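Long-range contacts in succinylglutamate desuccinylase (Vibrio parahaemolyticus, PDB 2BCO), which probably hydrolyses N-succinyl-L-glutamate to succinate and L-glutamate, the last step of arginine breakdown by the AST pathway, using one zinc ion per subunit: residues Gln8-Thr12 with Met70-Asp74; Lys54-Cys60 with Ala89-Ile95; Gly61-Asp65 with Ser100-Arg106. All coordinates share one frame; numbering follows the deposited sequence.

Contact 1: Gln8-Thr12 with Met70-Asp74; sequences QSFLT and MELVD
Asp74 reaches from helix 68-81 to the first turn of helix 10-15, where its OD1 accepts the backbone N-H of Leu11 (N to OD1 3.0 Å, nearly straight at 167°). The donor comes to the anti side of the carboxylate, 34° out of its plane. Ser9 OG stands 3.1 Å from the same Asp74 OD1 and is also hydrogen-bonded to Thr12 OG1. Phe10 N turns instead to water 1 (N to O 3.0 Å), which donates in turn to Asp74 O, a second, water-mediated tie between the helices. Ser9 is the N-cap of helix 10-15, and the carboxylate lies close by, where the N-terminal end of the helix would probably favour its negative charge. Asp74 gets there because its CG is trans to the backbone N (chi1 -175°), which sends the carboxylate outward from its own helix.

Apolar contacts adjoin the carboxylate. Leu11 forks onto Met70, a selenomethionine: CD1 of Leu11 touches the methyl CE of Met70 at 3.8 Å, while CD2 lies against the backbone carbonyl of the same residue (Leu11 CD2 to Met70 O 3.9 Å). The two side chains run at about a right angle. Next to them, Val73 CG1 meets the edge of the Phe10 ring at CD2 (4.2 Å).

Farther out, Phe93 and Ile95 of strand 90-95 touch Phe10, and Phe93 also touches Val73. Cys60 of strand 55-60 touches Met70 and Val73. Ile226 touches Leu11, Met70 and Glu71, whose OE1 is held by Gly227 N and Asn229 ND2.

Contact 2: Lys54-Cys60 with Ala89-Ile95; sequences KNIIISC and ARCLFII
Strands 55-60 and 90-95 run parallel, their axes 4.6 Å apart at closest approach and 14° from alignment, with Ile56, Ile58 and Cys60 donating N-H to Arg90, Leu92 and Ile94 O, and Lys54, Ile56 and Ile58 O accepting N-H from Arg90, Leu92 and Ile94. Asn55, Ile57 and Ser59 turn their backbone groups to strand 149-157, which makes 55-60 an inner strand. The pair belongs to a beta-alpha-beta unit of the catalytic domain whose connecting helix, 68-81, packs on the face bearing Ile58, Phe93 and Cys60.

On that face Ile58 and Phe93 lie side by side, and Ile58 CD1 approaches the Phe93 ring obliquely at CE2 (3.6 Å). The same methyl is 4.3 Å from Cys91 SG. At the C-terminal ends of both strands, Cys60 SG touches Ile95 CG1 (4.0 Å). On the opposite face, with Asn55 and Ser59, Ile57 CG2 meets Ile94 CD1 at 4.2 Å.

Arg90, its chain extended from CG to NE, crosses Asn55 at a slant, the guanidinium plane steeply inclined to the amide. Its NH1 donates to Asn55 OD1 (2.9 Å, 158°), which lies in the guanidinium plane, whereas the donor stands 47° above the amide carbonyl plane. Asn55 ND2 is bonded to Thr148 OG1, which would fix the amide's rotation. Arg90 NH1 also bonds to Phe140 O and Arg90 NE forms a salt bridge with Glu43 OE2, so the charge is probably balanced by Glu43, while the oxygens of Asn55 and Phe140 would hold the guanidinium's orientation.

Contact 3: Gly61-Asp65 with Ser100-Arg106; sequences GIHGD and STLAHTR. With ZN (zinc ion), chain C.
Arg106 O is gripped by the backbone N-H of Gly64 (3.1 Å to Gly64 N) and by water 2, whose O lies 3.0 Å from Arg106 O and which also donates to Ile62 O; His63 CA adds a C-H...O contact to Arg106 O. Segment 61-65 is the loop after strand 55-60 that carries the zinc ligand His63, and it rests on the Schellman motif that ends helix 98-102, with His104 as C-prime residue and Thr105 N bonded to Ser100 O.

Gly64, lacking a side chain, fits closely against the turn: its CA comes within 3.3 Å of Thr105 O. Gly64 O accepts Thr101 OG1 (3.2 Å), met in the carbonyl plane on a lone pair. Ser100 OG braces the turn from within by donating to Thr105 O (2.9 Å).

With CG swung away from its own N (chi1 -161°), the extended Arg106 chain runs alongside His63 and over one face of the imidazole. CG makes a CH-pi contact 4.1 Å from the ring centroid, and NE sits farther toward the rim. The guanidinium is inclined 45° to the ring.

His63 NE2 is hydrogen-bonded to Asn111 OD1, which would hold the ring's rotation and leave its other nitrogen facing the metal. Together with Glu66 and His155, both also zinc ligands, and water 3 at 2.6 Å from the zinc ion, His63 binds the metal through ND1 at 2.4 Å.

From the N terminus, contact 1 closes the longest loop, bringing helix 10-15 onto helix 68-81 after the strands that intervene in sequence. Contact 2 opens inside that loop, at 54-60, and closes beyond it at 89-95; contact 3 starts directly after strand 55-60 and ends past strand 90-95. None nests within another: each pair crosses, because their segments alternate along the chain. Contacts 1 and 2 touch where Val73 packs on Phe93, and Phe10 and Leu11 on Ile95. Contact 1 also reaches contact 3, through Met70 CE on Thr101 CG2. Together they join the N-terminal helix, the beta-alpha-beta unit and the loop that carries the zinc ligand His63.

Contact 1: Gln8-Thr12 with Met70-Asp74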
loop_
_atom_site.group_PDB
_atom_site.type_symbol
_atom_site.label_atom_id
_atom_site.label_comp_id
_atom_site.label_asym_id
_atom_site.label_seq_id
_atom_site.Cartn_x
_atom_site.Cartn_y
_atom_site.Cartn_z
ATOM N N GLN A 8 -15.157 18.193 11.522
ATOM C CA GLN A 8 -15.908 16.982 11.825
ATOM C C GLN A 8 -14.966 15.790 12.017
ATOM O O GLN A 8 -15.047 15.094 13.027
ATOM C CB GLN A 8 -16.919 16.709 10.708
ATOM C CG GLN A 8 -17.869 15.553 10.987
ATOM C CD GLN A 8 -19.207 15.717 10.283
ATOM O OE1 GLN A 8 -19.263 16.022 9.089
ATOM N NE2 GLN A 8 -20.291 15.504 11.018
ATOM N N SER A 9 -14.079 15.565 11.048
ATOM C CA SER A 9 -13.098 14.479 11.114
ATOM C C SER A 9 -12.047 14.650 10.020
ATOM O O SER A 9 -12.214 15.449 9.094
ATOM C CB SER A 9 -13.775 13.114 10.959
ATOM O OG SER A 9 -14.177 12.892 9.620
ATOM N N PHE A 10 -10.959 13.894 10.124
ATOM C CA PHE A 10 -9.890 13.981 9.139
ATOM C C PHE A 10 -10.388 13.673 7.720
ATOM O O PHE A 10 -10.119 14.422 6.781
ATOM C CB PHE A 10 -8.764 13.025 9.531
ATOM C CG PHE A 10 -7.562 13.075 8.622
ATOM C CD1 PHE A 10 -7.021 14.290 8.222
ATOM C CD2 PHE A 10 -6.948 11.899 8.195
ATOM C CE1 PHE A 10 -5.880 14.338 7.418
ATOM C CE2 PHE A 10 -5.808 11.933 7.394
ATOM C CZ PHE A 10 -5.278 13.157 7.004
ATOM N N LEU A 11 -11.121 12.578 7.571
ATOM C CA LEU A 11 -11.632 12.176 6.270
ATOM C C LEU A 11 -12.775 13.060 5.756
ATOM O O LEU A 11 -12.858 13.330 4.558
ATOM C CB LEU A 11 -12.087 10.714 6.316
ATOM C CG LEU A 11 -12.792 10.155 5.073
ATOM C CD1 LEU A 11 -11.892 10.287 3.866
ATOM C CD2 LEU A 11 -13.161 8.703 5.317
ATOM N N THR A 12 -13.660 13.502 6.644
ATOM C CA THR A 12 -14.770 14.348 6.216
ATOM C C THR A 12 -14.272 15.735 5.818
ATOM O O THR A 12 -14.666 16.260 4.779
ATOM C CB THR A 12 -15.842 14.478 7.316
ATOM O OG1 THR A 12 -16.408 13.185 7.578
ATOM C CG2 THR A 12 -16.956 15.414 6.861
HETATM N N MSE A 70 -9.298 4.345 4.295
HETATM C CA MSE A 70 -9.528 5.743 4.631
HETATM C C MSE A 70 -10.385 5.798 5.890
HETATM O O MSE A 70 -10.143 6.619 6.776
HETATM C CB MSE A 70 -10.236 6.461 3.474
HETATM C CG MSE A 70 -9.548 6.296 2.126
HETATM SE SE MSE A 70 -10.362 7.308 0.670
HETATM C CE MSE A 70 -12.170 7.440 1.364
ATOM N N GLU A 71 -11.380 4.914 5.966
ATOM C CA GLU A 71 -12.267 4.851 7.127
ATOM C C GLU A 71 -11.474 4.417 8.356
ATOM O O GLU A 71 -11.661 4.972 9.438
ATOM C CB GLU A 71 -13.424 3.861 6.899
ATOM C CG GLU A 71 -14.367 4.201 5.747
ATOM C CD GLU A 71 -15.790 3.659 5.979
ATOM O OE1 GLU A 71 -16.301 2.879 5.136
ATOM O OE2 GLU A 71 -16.390 4.020 7.019
ATOM N N LEU A 72 -10.590 3.429 8.188
ATOM C CA LEU A 72 -9.768 2.947 9.308
ATOM C C LEU A 72 -8.858 4.062 9.802
ATOM O O LEU A 72 -8.715 4.271 11.006
ATOM C CB LEU A 72 -8.911 1.742 8.893
ATOM C CG LEU A 72 -9.676 0.481 8.484
ATOM C CD1 LEU A 72 -8.690 -0.660 8.274
ATOM C CD2 LEU A 72 -10.712 0.115 9.572
ATOM N N VAL A 73 -8.238 4.773 8.865
ATOM C CA VAL A 73 -7.360 5.882 9.214
ATOM C C VAL A 73 -8.181 6.948 9.932
ATOM O O VAL A 73 -7.748 7.510 10.929
ATOM C CB VAL A 73 -6.699 6.506 7.949
ATOM C CG1 VAL A 73 -6.010 7.824 8.303
ATOM C CG2 VAL A 73 -5.680 5.527 7.362
ATOM N N ASP A 74 -9.381 7.208 9.432
ATOM C CA ASP A 74 -10.236 8.217 10.040
ATOM C C ASP A 74 -10.576 7.922 11.501
ATOM O O ASP A 74 -10.641 8.836 12.323
ATOM C CB ASP A 74 -11.525 8.366 9.241
ATOM C CG ASP A 74 -12.396 9.481 9.762
ATOM O OD1 ASP A 74 -11.980 10.655 9.669
ATOM O OD2 ASP A 74 -13.494 9.177 10.272
HETATM O O HOH W 1 -10.453 12.001 12.354
#

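Contact 2: Lys54-Cys60 with Ala89-Ile95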
loop_
_atom_site.group_PDB
_atom_site.type_symbol
_atom_site.label_atom_id
_atom_site.label_comp_id
_atom_site.label_asym_id
_atom_site.label_seq_id
_atom_site.Cartn_x
_atom_site.Cartn_y
_atom_site.Cartn_z
ATOM N N LYS A 54 9.717 4.912 15.843
ATOM C CA LYS A 54 9.443 4.657 14.432
ATOM C C LYS A 54 8.850 5.873 13.716
ATOM O O LYS A 54 8.156 6.702 14.311
ATOM C CB LYS A 54 8.491 3.469 14.276
ATOM C CG LYS A 54 9.081 2.146 14.740
ATOM C CD LYS A 54 8.178 0.985 14.380
ATOM C CE LYS A 54 8.804 -0.345 14.770
ATOM N NZ LYS A 54 8.997 -0.469 16.244
ATOM N N ASN A 55 9.160 5.981 12.432
ATOM C CA ASN A 55 8.646 7.059 11.603
ATOM C C ASN A 55 7.838 6.357 10.532
ATOM O O ASN A 55 8.372 5.872 9.538
ATOM C CB ASN A 55 9.803 7.857 11.017
ATOM C CG ASN A 55 10.572 8.603 12.085
ATOM O OD1 ASN A 55 10.107 9.619 12.600
ATOM N ND2 ASN A 55 11.740 8.088 12.445
ATOM N N ILE A 56 6.536 6.287 10.769
ATOM C CA ILE A 56 5.628 5.602 9.868
ATOM C C ILE A 56 4.758 6.504 9.012
ATOM O O ILE A 56 4.031 7.357 9.520
ATOM C CB ILE A 56 4.670 4.683 10.649
ATOM C CG1 ILE A 56 5.436 3.909 11.723
ATOM C CG2 ILE A 56 3.973 3.736 9.684
ATOM C CD1 ILE A 56 4.532 3.081 12.625
ATOM N N ILE A 57 4.838 6.302 7.706
ATOM C CA ILE A 57 4.002 7.043 6.780
ATOM C C ILE A 57 2.848 6.094 6.532
ATOM O O ILE A 57 3.057 4.948 6.156
ATOM C CB ILE A 57 4.696 7.304 5.430
ATOM C CG1 ILE A 57 5.867 8.270 5.611
ATOM C CG2 ILE A 57 3.683 7.869 4.428
ATOM C CD1 ILE A 57 6.633 8.525 4.317
ATOM N N ILE A 58 1.632 6.553 6.769
ATOM C CA ILE A 58 0.474 5.709 6.543
ATOM C C ILE A 58 -0.382 6.425 5.511
ATOM O O ILE A 58 -1.094 7.367 5.833
ATOM C CB ILE A 58 -0.323 5.506 7.852
ATOM C CG1 ILE A 58 0.599 4.910 8.929
ATOM C CG2 ILE A 58 -1.515 4.584 7.601
ATOM C CD1 ILE A 58 0.032 4.989 10.346
ATOM N N SER A 59 -0.299 5.988 4.261
ATOM C CA SER A 59 -1.079 6.628 3.217
ATOM C C SER A 59 -2.239 5.777 2.732
ATOM O O SER A 59 -2.206 4.548 2.772
ATOM C CB SER A 59 -0.176 7.022 2.032
ATOM O OG SER A 59 0.481 5.908 1.458
ATOM N N CYS A 60 -3.284 6.455 2.291
ATOM C CA CYS A 60 -4.447 5.780 1.764
ATOM C C CYS A 60 -5.012 6.664 0.669
ATOM O O CYS A 60 -4.661 7.844 0.566
ATOM C CB CYS A 60 -5.490 5.571 2.863
ATOM S SG CYS A 60 -6.090 7.082 3.578
ATOM N N ALA A 89 4.711 6.121 18.076
ATOM C CA ALA A 89 5.519 6.286 16.881
ATOM C C ALA A 89 5.139 7.577 16.172
ATOM O O ALA A 89 3.998 8.020 16.251
ATOM C CB ALA A 89 5.319 5.100 15.946
ATOM N N ARG A 90 6.103 8.187 15.498
ATOM C CA ARG A 90 5.849 9.409 14.749
ATOM C C ARG A 90 5.176 8.934 13.462
ATOM O O ARG A 90 5.668 8.015 12.811
ATOM C CB ARG A 90 7.172 10.123 14.456
ATOM C CG ARG A 90 7.044 11.376 13.604
ATOM C CD ARG A 90 8.267 12.263 13.762
ATOM N NE ARG A 90 8.309 13.333 12.771
ATOM C CZ ARG A 90 8.958 13.254 11.615
ATOM N NH1 ARG A 90 9.621 12.154 11.295
ATOM N NH2 ARG A 90 8.952 14.285 10.783
ATOM N N CYS A 91 4.045 9.537 13.108
ATOM C CA CYS A 91 3.315 9.127 11.909
ATOM C C CYS A 91 2.955 10.281 10.984
ATOM O O CYS A 91 2.853 11.432 11.404
ATOM C CB CYS A 91 2.010 8.417 12.295
ATOM S SG CYS A 91 2.146 7.072 13.496
ATOM N N LEU A 92 2.761 9.952 9.715
ATOM C CA LEU A 92 2.356 10.928 8.720
ATOM C C LEU A 92 1.179 10.290 7.996
ATOM O O LEU A 92 1.375 9.379 7.183
ATOM C CB LEU A 92 3.484 11.213 7.721
ATOM C CG LEU A 92 3.107 12.280 6.682
ATOM C CD1 LEU A 92 2.933 13.611 7.386
ATOM C CD2 LEU A 92 4.167 12.392 5.604
ATOM N N PHE A 93 -0.036 10.746 8.310
ATOM C CA PHE A 93 -1.245 10.212 7.690
ATOM C C PHE A 93 -1.565 10.976 6.429
ATOM O O PHE A 93 -1.612 12.213 6.414
ATOM C CB PHE A 93 -2.447 10.277 8.645
ATOM C CG PHE A 93 -2.331 9.350 9.836
ATOM C CD1 PHE A 93 -1.683 9.757 10.992
ATOM C CD2 PHE A 93 -2.848 8.062 9.782
ATOM C CE1 PHE A 93 -1.550 8.890 12.091
ATOM C CE2 PHE A 93 -2.723 7.182 10.872
ATOM C CZ PHE A 93 -2.070 7.603 12.029
ATOM N N ILE A 94 -1.802 10.236 5.362
ATOM C CA ILE A 94 -2.078 10.874 4.105
ATOM C C ILE A 94 -3.324 10.340 3.424
ATOM O O ILE A 94 -3.542 9.127 3.352
ATOM C CB ILE A 94 -0.871 10.701 3.134
ATOM C CG1 ILE A 94 0.383 11.346 3.730
ATOM C CG2 ILE A 94 -1.185 11.319 1.776
ATOM C CD1 ILE A 94 1.625 11.143 2.870
ATOM N N ILE A 95 -4.160 11.259 2.967
ATOM C CA ILE A 95 -5.334 10.902 2.189
ATOM C C ILE A 95 -4.939 11.572 0.878
ATOM O O ILE A 95 -5.129 12.770 0.702
ATOM C CB ILE A 95 -6.635 11.545 2.711
ATOM C CG1 ILE A 95 -7.025 10.949 4.059
ATOM C CG2 ILE A 95 -7.762 11.322 1.703
ATOM C CD1 ILE A 95 -8.191 11.648 4.703
#

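Contact 3: Gly61-Asp65 with Ser100-Arg106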
loop_
_atom_site.group_PDB
_atom_site.type_symbol
_atom_site.label_atom_id
_atom_site.label_comp_id
_atom_site.label_asym_id
_atom_site.label_seq_id
_atom_site.Cartn_x
_atom_site.Cartn_y
_atom_site.Cartn_z
ATOM N N GLY A 61 -5.873 6.089 -0.159
ATOM C CA GLY A 61 -6.475 6.871 -1.214
ATOM C C GLY A 61 -5.631 7.235 -2.427
ATOM O O GLY A 61 -6.008 8.155 -3.144
ATOM N N ILE A 62 -4.507 6.555 -2.661
ATOM C CA ILE A 62 -3.696 6.834 -3.845
ATOM C C ILE A 62 -4.666 6.682 -5.021
ATOM O O ILE A 62 -4.579 7.394 -6.026
ATOM C CB ILE A 62 -2.512 5.830 -3.982
ATOM C CG1 ILE A 62 -1.351 6.283 -3.095
ATOM C CG2 ILE A 62 -2.041 5.726 -5.441
ATOM C CD1 ILE A 62 -0.827 7.684 -3.425
ATOM N N HIS A 63 -5.592 5.739 -4.853
ATOM C CA HIS A 63 -6.661 5.448 -5.804
ATOM C C HIS A 63 -7.911 5.904 -5.047
ATOM O O HIS A 63 -8.175 5.432 -3.941
ATOM C CB HIS A 63 -6.712 3.945 -6.107
ATOM C CG HIS A 63 -5.583 3.477 -6.970
ATOM N ND1 HIS A 63 -5.139 2.173 -6.981
ATOM C CD2 HIS A 63 -4.820 4.138 -7.872
ATOM C CE1 HIS A 63 -4.150 2.050 -7.848
ATOM N NE2 HIS A 63 -3.938 3.228 -8.403
ATOM N N GLY A 64 -8.663 6.828 -5.645
ATOM C CA GLY A 64 -9.838 7.398 -4.998
ATOM C C GLY A 64 -10.944 6.510 -4.472
ATOM O O GLY A 64 -11.468 6.762 -3.383
ATOM N N ASP A 65 -11.308 5.479 -5.232
ATOM C CA ASP A 65 -12.385 4.577 -4.820
ATOM C C ASP A 65 -12.046 3.510 -3.767
ATOM O O ASP A 65 -12.893 2.701 -3.424
ATOM C CB ASP A 65 -13.003 3.902 -6.059
ATOM C CG ASP A 65 -11.968 3.224 -6.939
ATOM O OD1 ASP A 65 -10.762 3.250 -6.605
ATOM O OD2 ASP A 65 -12.358 2.659 -7.982
ATOM N N SER A 100 -10.497 12.577 -6.377
ATOM C CA SER A 100 -10.894 11.337 -7.033
ATOM C C SER A 100 -11.817 10.497 -6.141
ATOM O O SER A 100 -12.607 9.693 -6.633
ATOM C CB SER A 100 -9.653 10.530 -7.424
ATOM O OG SER A 100 -10.007 9.437 -8.254
ATOM N N THR A 101 -11.712 10.681 -4.829
ATOM C CA THR A 101 -12.563 9.950 -3.903
ATOM C C THR A 101 -13.976 10.514 -4.046
ATOM O O THR A 101 -14.962 9.816 -3.818
ATOM C CB THR A 101 -12.086 10.120 -2.447
ATOM O OG1 THR A 101 -10.734 9.674 -2.337
ATOM C CG2 THR A 101 -12.948 9.307 -1.499
ATOM N N LEU A 102 -14.066 11.781 -4.443
ATOM C CA LEU A 102 -15.360 12.432 -4.637
ATOM C C LEU A 102 -16.003 11.979 -5.948
ATOM O O LEU A 102 -17.214 11.777 -6.021
ATOM C CB LEU A 102 -15.193 13.952 -4.631
ATOM C CG LEU A 102 -14.830 14.571 -3.277
ATOM C CD1 LEU A 102 -14.382 16.001 -3.480
ATOM C CD2 LEU A 102 -16.030 14.502 -2.328
ATOM N N ALA A 103 -15.192 11.820 -6.986
ATOM C CA ALA A 103 -15.706 11.377 -8.271
ATOM C C ALA A 103 -15.959 9.874 -8.197
ATOM O O ALA A 103 -16.496 9.276 -9.130
ATOM C CB ALA A 103 -14.706 11.697 -9.379
ATOM N N HIS A 104 -15.555 9.273 -7.080
ATOM C CA HIS A 104 -15.738 7.839 -6.843
ATOM C C HIS A 104 -15.031 6.997 -7.906
ATOM O O HIS A 104 -15.515 5.927 -8.283
ATOM C CB HIS A 104 -17.234 7.487 -6.839
ATOM C CG HIS A 104 -18.094 8.441 -6.060
ATOM N ND1 HIS A 104 -17.981 8.606 -4.695
ATOM C CD2 HIS A 104 -19.088 9.268 -6.459
ATOM C CE1 HIS A 104 -18.871 9.494 -4.288
ATOM N NE2 HIS A 104 -19.556 9.913 -5.336
ATOM N N THR A 105 -13.893 7.479 -8.400
ATOM C CA THR A 105 -13.149 6.745 -9.418
ATOM C C THR A 105 -11.745 6.415 -8.938
ATOM O O THR A 105 -11.299 6.915 -7.912
ATOM C CB THR A 105 -13.013 7.549 -10.738
ATOM O OG1 THR A 105 -12.207 8.713 -10.515
ATOM C CG2 THR A 105 -14.382 7.966 -11.260
ATOM N N ARG A 106 -11.055 5.583 -9.709
ATOM C CA ARG A 106 -9.702 5.160 -9.392
ATOM C C ARG A 106 -8.779 6.369 -9.487
ATOM O O ARG A 106 -7.936 6.606 -8.609
ATOM C CB ARG A 106 -9.262 4.068 -10.373
ATOM C CG ARG A 106 -8.101 3.254 -9.877
ATOM C CD ARG A 106 -7.701 2.140 -10.838
ATOM N NE ARG A 106 -6.855 1.176 -10.143
ATOM C CZ ARG A 106 -5.957 0.394 -10.731
ATOM N NH1 ARG A 106 -5.776 0.451 -12.044
ATOM N NH2 ARG A 106 -5.228 -0.439 -10.000
HETATM ZN ZN ZN C . -5.024 0.656 -5.164
HETATM O O HOH W 2 -5.091 7.410 -8.812
HETATM O O HOH W 3 -5.186 -1.648 -6.271
#